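Local coordinates for protein adenylyltransferase VopS (PDB 3LET) that transfers AMP from ATP to a threonine of the host Rho GTPases RhoA, Rac and Cdc42, which blocks effector binding and actin assembly, at residues A[51-54]-A[60-63]; A[191-196]-A[215-220]; A[261-266]-A[290-295]. All coordinates share one frame; numbering follows the deposited sequence.

Overall arrangement
Contact 1 lies in the N-terminal domain, about 55 Å from contact 3, centre to centre. It joins helix 51-56 to helix 58-75 through one leucine and is partly buried. Contacts 2 and 3 lie about 17 Å apart, centre to centre, and touch through Leu194, which packs on Ala290, Ile291 and Leu294. They hold different helix pairs, 184-199 with 207-217 and 260-274 with 281-295. Contact 2 is part apolar and part ionic, with a salt bridge at its more exposed side. Contact 3 is the buried one. There an alanine meets a glycine, and a glutamate reaches the other helix through waters. Contact 1 has no polar bond between its segments.

Contact 1: A[51-54]-A[60-63]; sequences SKMV and ELSQ
Leu61 reaches across to helix 51-56 and touches it with a single methyl group, CD1. Its side chain leaves the backbone toward helix 51-56, and with CG anti to the carbonyl carbon (chi1 -71°) one branch, CD1, is put against that helix. CD1 ends 3.6 Å from Val54 CA, so it meets the backbone of that residue before its side chain. The carbonyl oxygen of Val54 is 3.8 Å from the same Leu61 methyl.

Val54 adds one branch. Its CG2 lies 4.3 Å from Leu61 CD1, a loose apolar approach.

Met53 comes in from the neighbouring position. Its sulfur, SD, is also 4.3 Å from Leu61 CD1, and its carbonyl oxygen lies near the same methyl. The leucine tip therefore rests against two consecutive residues of one helix turn.

The two helices, 51-56 and 58-75, follow each other closely along the chain and pack within the all-helical N-terminal domain of VopS. No hydrogen bond links the two segments. The start of the first helix is held locally, where the Asp50 carboxylate accepts a hydrogen bond from Met53 N. Asp50 and Ser51 belong to a stretch assigned to ATP binding by similarity. Val106 of helix 105-111 touches both Val54 and Leu61. Leu30, Phe31, Phe46 and Leu49 also pack on Leu61, which is buried.

Contact 2: A[191-196]-A[215-220]; sequences TSLLKE and ARLVPN
Leu193 and Leu217 make the apolar half of this contact, and Leu193 also touches Arg216. The two branches of Leu193 divide the work. CD1 goes to the backbone of Leu217 and lies 3.5 Å from its CA. The same CD1 is 3.9 Å from Leu217 CB. CD2 sits over the guanidinium of Arg216, 3.4 Å from its CZ. It lies above the centre of that flat group, so a methyl covers one face of the charged end.

The ionic half is a salt bridge between Glu196 and Arg216. It is end-on and two-pronged. Arg216 NH1 donates to Glu196 OE2 at 2.9 Å, and the bond is nearly straight (166°). Arg216 NH2 donates to Glu196 OE1, also at 2.9 Å. Both oxygens lie close to the guanidinium plane. The two flat groups are not coplanar, however, but turned 43° apart. OE1 is met on its syn side, while OE2 is approached from above the carboxylate plane. Glu196 reaches out with an extended chain, and Arg216 bends at chi3 (60°) to bring both terminal nitrogens to it. The paired bonds and the methyl on one face should limit rotation of the guanidinium.

The contact joins helix 184-199 to the C-terminal end of helix 207-217, beside the Fic core. The side chains of Leu217 and Arg286, the latter assigned to ATP binding by similarity, are about 8 Å apart. Asn189 ND2 adds a hydrogen bond to Arg216 O. Helix 281-295 of the Fic fold packs beside both partners, with Met287 touching Leu194 and Leu217, and Met284 touching Leu217.

Contact 3: A[261-266]-A[290-295]; sequences KDLGKH and AIAELR
Ala292 meets Gly264 where two helices of the Fic domain, 260-274 and 281-295, run antiparallel. They are joined through the Fic motif, which includes Gly280, Asn281 and Gly282, probable ATP-binding residues by similarity. The short segments 261-266 and 290-295 run at 175° to each other, with axes 7.7 Å apart. Their closest CA atoms, Gly264 and Ala292, are 4.8 Å apart. Ala292 CB points at the glycine and lies 3.4 Å from Gly264 CA. The glycine has no side chain to stand in the way, so the alanine methyl sits directly on the backbone. Leu263 flanks this point, with its CG 4.3 Å from Ala292 CB.

The next layer is polar and runs through water. The Glu293 side chain starts beside this packing and bends at chi2 (-74°). This brings OE2 near Gly264 N and Lys261 O, close to the start of helix 260-274. One water accepts from Gly264 N and lies 2.9 Å from Glu293 OE2, a bond it may donate. A second donates to both Lys261 O and OE2. A third accepts from Lys265 N and lies close to Lys261 O and Glu293 OE2. The carboxylate thus reaches the opposite helix without a direct hydrogen bond to it.

Farther out, Glu293 OE1 is hydrogen-bonded to Asn300 ND2. Lys265 has its amine bonded to Tyr151 O, and NZ stays 6.2 Å from Glu293 OE2.

Contact 1: A[51-54]-A[60-63]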
loop_
_atom_site.group_PDB
_atom_site.type_symbol
_atom_site.label_atom_id
_atom_site.label_comp_id
_atom_site.label_asym_id
_atom_site.label_seq_id
_atom_site.Cartn_x
_atom_site.Cartn_y
_atom_site.Cartn_z
ATOM N N SER A 51 12.395 -17.028 35.428
ATOM C CA SER A 51 10.947 -16.761 35.351
ATOM C C SER A 51 10.546 -15.459 36.045
ATOM O O SER A 51 9.596 -14.793 35.645
ATOM C CB SER A 51 10.166 -17.909 36.003
ATOM O OG SER A 51 10.383 -19.131 35.319
ATOM N N LYS A 52 11.254 -15.100 37.103
ATOM C CA LYS A 52 10.834 -13.943 37.881
ATOM C C LYS A 52 11.163 -12.686 37.095
ATOM O O LYS A 52 10.410 -11.719 37.072
ATOM C CB LYS A 52 11.535 -13.923 39.235
ATOM C CG LYS A 52 11.379 -12.616 39.998
ATOM C CD LYS A 52 11.927 -12.786 41.412
ATOM C CE LYS A 52 11.825 -11.526 42.244
ATOM N NZ LYS A 52 12.413 -11.760 43.597
ATOM N N MET A 53 12.310 -12.731 36.444
ATOM C CA MET A 53 12.786 -11.640 35.616
ATOM C C MET A 53 11.814 -11.403 34.470
ATOM O O MET A 53 11.426 -10.275 34.191
ATOM C CB MET A 53 14.170 -11.997 35.099
ATOM C CG MET A 53 14.941 -10.840 34.569
ATOM S SD MET A 53 14.507 -10.748 32.856
ATOM C CE MET A 53 15.768 -9.610 32.263
ATOM N N VAL A 54 11.389 -12.481 33.828
ATOM C CA VAL A 54 10.412 -12.389 32.747
ATOM C C VAL A 54 9.110 -11.741 33.211
ATOM O O VAL A 54 8.516 -10.954 32.484
ATOM C CB VAL A 54 10.152 -13.788 32.114
ATOM C CG1 VAL A 54 8.939 -13.769 31.212
ATOM C CG2 VAL A 54 11.401 -14.250 31.348
ATOM N N GLU A 60 8.799 -4.388 28.974
ATOM C CA GLU A 60 9.998 -4.141 28.198
ATOM C C GLU A 60 10.387 -5.349 27.346
ATOM O O GLU A 60 10.805 -5.210 26.190
ATOM C CB GLU A 60 11.166 -3.755 29.101
ATOM C CG GLU A 60 12.360 -3.301 28.303
ATOM C CD GLU A 60 13.517 -2.842 29.153
ATOM O OE1 GLU A 60 13.353 -2.699 30.390
ATOM O OE2 GLU A 60 14.595 -2.621 28.566
ATOM N N LEU A 61 10.228 -6.545 27.887
ATOM C CA LEU A 61 10.604 -7.726 27.123
ATOM C C LEU A 61 9.742 -7.875 25.876
ATOM O O LEU A 61 10.215 -8.335 24.848
ATOM C CB LEU A 61 10.497 -8.974 27.990
ATOM C CG LEU A 61 11.599 -9.037 29.058
ATOM C CD1 LEU A 61 11.281 -10.156 30.052
ATOM C CD2 LEU A 61 13.008 -9.267 28.471
ATOM N N SER A 62 8.475 -7.499 25.979
ATOM C CA SER A 62 7.614 -7.519 24.807
ATOM C C SER A 62 8.132 -6.542 23.736
ATOM O O SER A 62 8.155 -6.866 22.555
ATOM C CB SER A 62 6.179 -7.155 25.194
ATOM O OG SER A 62 5.341 -7.186 24.052
ATOM N N GLN A 63 8.531 -5.343 24.149
ATOM C CA GLN A 63 9.084 -4.350 23.215
ATOM C C GLN A 63 10.345 -4.879 22.544
ATOM O O GLN A 63 10.510 -4.782 21.322
ATOM C CB GLN A 63 9.434 -3.051 23.944
ATOM C CG GLN A 63 8.218 -2.289 24.493
ATOM C CD GLN A 63 8.619 -1.142 25.421
ATOM O OE1 GLN A 63 9.554 -1.265 26.208
ATOM N NE2 GLN A 63 7.915 -0.021 25.321
#

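Contact 2: A[191-196]-A[215-220]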
loop_
_atom_site.group_PDB
_atom_site.type_symbol
_atom_site.label_atom_id
_atom_site.label_comp_id
_atom_site.label_asym_id
_atom_site.label_seq_id
_atom_site.Cartn_x
_atom_site.Cartn_y
_atom_site.Cartn_z
ATOM N N THR A 191 -17.419 16.933 -7.799
ATOM C CA THR A 191 -17.310 17.988 -8.810
ATOM C C THR A 191 -16.339 19.112 -8.406
ATOM O O THR A 191 -15.489 19.525 -9.203
ATOM C CB THR A 191 -18.668 18.609 -9.084
ATOM O OG1 THR A 191 -19.557 17.582 -9.534
ATOM C CG2 THR A 191 -18.535 19.699 -10.167
ATOM N N SER A 192 -16.439 19.598 -7.168
ATOM C CA SER A 192 -15.524 20.658 -6.713
ATOM C C SER A 192 -14.068 20.200 -6.731
ATOM O O SER A 192 -13.191 20.958 -7.151
ATOM C CB SER A 192 -15.845 21.128 -5.288
ATOM O OG SER A 192 -17.220 21.443 -5.152
ATOM N N LEU A 193 -13.812 18.981 -6.261
ATOM C CA LEU A 193 -12.438 18.478 -6.197
ATOM C C LEU A 193 -11.875 18.311 -7.595
ATOM O O LEU A 193 -10.705 18.568 -7.849
ATOM C CB LEU A 193 -12.339 17.156 -5.413
ATOM C CG LEU A 193 -12.445 17.286 -3.883
ATOM C CD1 LEU A 193 -12.583 15.913 -3.213
ATOM C CD2 LEU A 193 -11.234 18.031 -3.314
ATOM N N LEU A 194 -12.713 17.892 -8.523
ATOM C CA LEU A 194 -12.229 17.663 -9.869
ATOM C C LEU A 194 -11.815 19.010 -10.497
ATOM O O LEU A 194 -10.751 19.124 -11.135
ATOM C CB LEU A 194 -13.317 17.012 -10.708
ATOM C CG LEU A 194 -12.939 16.749 -12.162
ATOM C CD1 LEU A 194 -11.703 15.862 -12.308
ATOM C CD2 LEU A 194 -14.150 16.100 -12.845
ATOM N N LYS A 195 -12.647 20.025 -10.330
ATOM C CA LYS A 195 -12.308 21.344 -10.865
ATOM C C LYS A 195 -11.042 21.866 -10.225
ATOM O O LYS A 195 -10.173 22.456 -10.882
ATOM C CB LYS A 195 -13.445 22.340 -10.599
ATOM C CG LYS A 195 -14.720 22.018 -11.386
ATOM C CD LYS A 195 -15.740 23.144 -11.181
ATOM C CE LYS A 195 -17.156 22.683 -11.390
ATOM N NZ LYS A 195 -17.444 22.416 -12.814
ATOM N N GLU A 196 -10.969 21.685 -8.915
ATOM C CA GLU A 196 -9.802 22.132 -8.157
ATOM C C GLU A 196 -8.487 21.482 -8.641
ATOM O O GLU A 196 -7.507 22.177 -8.908
ATOM C CB GLU A 196 -10.029 21.856 -6.666
ATOM C CG GLU A 196 -8.891 22.366 -5.783
ATOM C CD GLU A 196 -9.157 22.148 -4.297
ATOM O OE1 GLU A 196 -10.325 21.954 -3.903
ATOM O OE2 GLU A 196 -8.195 22.185 -3.515
ATOM N N ALA A 215 -8.212 11.856 1.181
ATOM C CA ALA A 215 -8.806 12.256 2.457
ATOM C C ALA A 215 -10.009 13.196 2.279
ATOM O O ALA A 215 -10.955 13.140 3.060
ATOM C CB ALA A 215 -7.748 12.905 3.366
ATOM N N ARG A 216 -9.973 14.045 1.251
ATOM C CA ARG A 216 -11.063 14.975 0.976
ATOM C C ARG A 216 -12.134 14.341 0.105
ATOM O O ARG A 216 -13.303 14.689 0.190
ATOM C CB ARG A 216 -10.505 16.246 0.330
ATOM C CG ARG A 216 -9.631 17.042 1.306
ATOM C CD ARG A 216 -8.993 18.257 0.648
ATOM N NE ARG A 216 -10.018 19.161 0.143
ATOM C CZ ARG A 216 -9.862 19.995 -0.884
ATOM N NH1 ARG A 216 -8.723 20.061 -1.544
ATOM N NH2 ARG A 216 -10.857 20.773 -1.254
ATOM N N LEU A 217 -11.738 13.367 -0.702
ATOM C CA LEU A 217 -12.663 12.738 -1.627
ATOM C C LEU A 217 -13.487 11.638 -0.950
ATOM O O LEU A 217 -14.642 11.417 -1.307
ATOM C CB LEU A 217 -11.883 12.151 -2.788
ATOM C CG LEU A 217 -12.649 11.379 -3.849
ATOM C CD1 LEU A 217 -13.652 12.314 -4.563
ATOM C CD2 LEU A 217 -11.648 10.768 -4.849
ATOM N N VAL A 218 -12.876 10.959 0.023
ATOM C CA VAL A 218 -13.471 9.794 0.684
ATOM C C VAL A 218 -13.440 10.080 2.185
ATOM O O VAL A 218 -12.721 9.431 2.926
ATOM C CB VAL A 218 -12.639 8.521 0.364
ATOM C CG1 VAL A 218 -13.385 7.240 0.763
ATOM C CG2 VAL A 218 -12.316 8.480 -1.137
ATOM N N PRO A 219 -14.192 11.088 2.647
ATOM C CA PRO A 219 -13.924 11.427 4.054
ATOM C C PRO A 219 -14.297 10.308 5.040
ATOM O O PRO A 219 -15.185 9.485 4.782
ATOM C CB PRO A 219 -14.763 12.691 4.287
ATOM C CG PRO A 219 -14.990 13.264 2.920
ATOM C CD PRO A 219 -15.078 12.070 1.997
ATOM N N ASN A 220 -13.586 10.276 6.160
ATOM C CA ASN A 220 -13.817 9.270 7.190
ATOM C C ASN A 220 -13.902 7.839 6.655
ATOM O O ASN A 220 -14.626 6.994 7.182
ATOM C CB ASN A 220 -15.062 9.619 8.000
ATOM C CG ASN A 220 -14.778 10.645 9.077
ATOM O OD1 ASN A 220 -13.637 11.075 9.256
ATOM N ND2 ASN A 220 -15.814 11.038 9.806
#

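Contact 3: A[261-266]-A[290-295]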
loop_
_atom_site.group_PDB
_atom_site.type_symbol
_atom_site.label_atom_id
_atom_site.label_comp_id
_atom_site.label_asym_id
_atom_site.label_seq_id
_atom_site.Cartn_x
_atom_site.Cartn_y
_atom_site.Cartn_z
ATOM N N LYS A 261 -1.609 11.132 -23.024
ATOM C CA LYS A 261 -2.950 10.643 -23.312
ATOM C C LYS A 261 -3.186 9.288 -22.639
ATOM O O LYS A 261 -4.335 8.830 -22.524
ATOM C CB LYS A 261 -3.189 10.528 -24.826
ATOM C CG LYS A 261 -2.412 9.402 -25.476
ATOM C CD LYS A 261 -2.821 9.188 -26.932
ATOM C CE LYS A 261 -4.256 8.687 -27.051
ATOM N NZ LYS A 261 -4.670 8.510 -28.472
ATOM N N ASP A 262 -2.111 8.631 -22.204
ATOM C CA ASP A 262 -2.245 7.341 -21.510
ATOM C C ASP A 262 -2.033 7.408 -19.985
ATOM O O ASP A 262 -2.227 6.409 -19.289
ATOM C CB ASP A 262 -1.240 6.314 -22.062
ATOM C CG ASP A 262 -1.511 5.933 -23.525
ATOM O OD1 ASP A 262 -2.670 6.043 -23.984
ATOM O OD2 ASP A 262 -0.554 5.510 -24.209
ATOM N N LEU A 263 -1.623 8.555 -19.473
ATOM C CA LEU A 263 -1.310 8.653 -18.043
ATOM C C LEU A 263 -2.534 8.313 -17.190
ATOM O O LEU A 263 -2.410 7.629 -16.177
ATOM C CB LEU A 263 -0.792 10.049 -17.699
ATOM C CG LEU A 263 -0.526 10.299 -16.220
ATOM C CD1 LEU A 263 0.554 9.340 -15.724
ATOM C CD2 LEU A 263 -0.145 11.747 -15.973
ATOM N N GLY A 264 -3.717 8.795 -17.572
ATOM C CA GLY A 264 -4.891 8.521 -16.762
ATOM C C GLY A 264 -5.109 7.024 -16.582
ATOM O O GLY A 264 -5.475 6.544 -15.512
ATOM N N LYS A 265 -4.924 6.274 -17.661
ATOM C CA LYS A 265 -5.110 4.824 -17.620
ATOM C C LYS A 265 -4.151 4.160 -16.646
ATOM O O LYS A 265 -4.531 3.229 -15.931
ATOM C CB LYS A 265 -4.905 4.222 -19.018
ATOM C CG LYS A 265 -6.021 4.615 -19.950
ATOM C CD LYS A 265 -5.889 3.892 -21.289
ATOM C CE LYS A 265 -6.323 4.771 -22.438
ATOM N NZ LYS A 265 -7.761 4.636 -22.638
ATOM N N HIS A 266 -2.903 4.599 -16.667
ATOM C CA HIS A 266 -1.882 4.010 -15.799
ATOM C C HIS A 266 -2.151 4.358 -14.344
ATOM O O HIS A 266 -1.904 3.550 -13.459
ATOM C CB HIS A 266 -0.486 4.493 -16.186
ATOM C CG HIS A 266 0.025 3.877 -17.449
ATOM N ND1 HIS A 266 0.630 2.640 -17.471
ATOM C CD2 HIS A 266 0.003 4.312 -18.733
ATOM C CE1 HIS A 266 0.972 2.342 -18.716
ATOM N NE2 HIS A 266 0.607 3.340 -19.501
ATOM N N ALA A 290 -9.673 11.007 -14.634
ATOM C CA ALA A 290 -10.316 12.242 -15.108
ATOM C C ALA A 290 -9.379 13.433 -15.020
ATOM O O ALA A 290 -9.326 14.243 -15.931
ATOM C CB ALA A 290 -11.594 12.543 -14.326
ATOM N N ILE A 291 -8.658 13.583 -13.918
ATOM C CA ILE A 291 -7.751 14.715 -13.813
ATOM C C ILE A 291 -6.688 14.628 -14.899
ATOM O O ILE A 291 -6.380 15.630 -15.548
ATOM C CB ILE A 291 -7.065 14.759 -12.448
ATOM C CG1 ILE A 291 -8.104 15.011 -11.343
ATOM C CG2 ILE A 291 -5.969 15.834 -12.418
ATOM C CD1 ILE A 291 -7.528 14.686 -9.926
ATOM N N ALA A 292 -6.115 13.442 -15.089
ATOM C CA ALA A 292 -5.085 13.274 -16.132
ATOM C C ALA A 292 -5.669 13.637 -17.502
ATOM O O ALA A 292 -5.039 14.324 -18.309
ATOM C CB ALA A 292 -4.528 11.830 -16.151
ATOM N N GLU A 293 -6.890 13.195 -17.750
ATOM C CA GLU A 293 -7.527 13.468 -19.042
ATOM C C GLU A 293 -7.714 14.965 -19.241
ATOM O O GLU A 293 -7.480 15.500 -20.340
ATOM C CB GLU A 293 -8.895 12.805 -19.118
ATOM C CG GLU A 293 -8.851 11.306 -19.305
ATOM C CD GLU A 293 -8.450 10.945 -20.725
ATOM O OE1 GLU A 293 -9.304 11.048 -21.634
ATOM O OE2 GLU A 293 -7.283 10.576 -20.926
ATOM N N LEU A 294 -8.175 15.637 -18.190
ATOM C CA LEU A 294 -8.531 17.053 -18.315
ATOM C C LEU A 294 -7.260 17.859 -18.521
ATOM O O LEU A 294 -7.234 18.792 -19.324
ATOM C CB LEU A 294 -9.313 17.545 -17.094
ATOM C CG LEU A 294 -10.707 16.943 -16.939
ATOM C CD1 LEU A 294 -11.356 17.438 -15.670
ATOM C CD2 LEU A 294 -11.618 17.259 -18.157
ATOM N N ARG A 295 -6.179 17.469 -17.847
ATOM C CA ARG A 295 -4.915 18.171 -18.020
ATOM C C ARG A 295 -4.373 17.967 -19.423
ATOM O O ARG A 295 -3.496 18.725 -19.871
ATOM C CB ARG A 295 -3.900 17.705 -16.972
ATOM C CG ARG A 295 -4.291 18.160 -15.571
ATOM C CD ARG A 295 -3.265 17.717 -14.542
ATOM N NE ARG A 295 -3.550 18.259 -13.214
ATOM C CZ ARG A 295 -2.759 18.048 -12.171
ATOM N NH1 ARG A 295 -1.670 17.290 -12.326
ATOM N NH2 ARG A 295 -3.063 18.568 -10.987
HETATM O O HOH W 1 -5.401 8.021 -20.236
HETATM O O HOH W 2 -6.978 9.928 -23.355
HETATM O O HOH W 3 -4.712 10.662 -19.616
#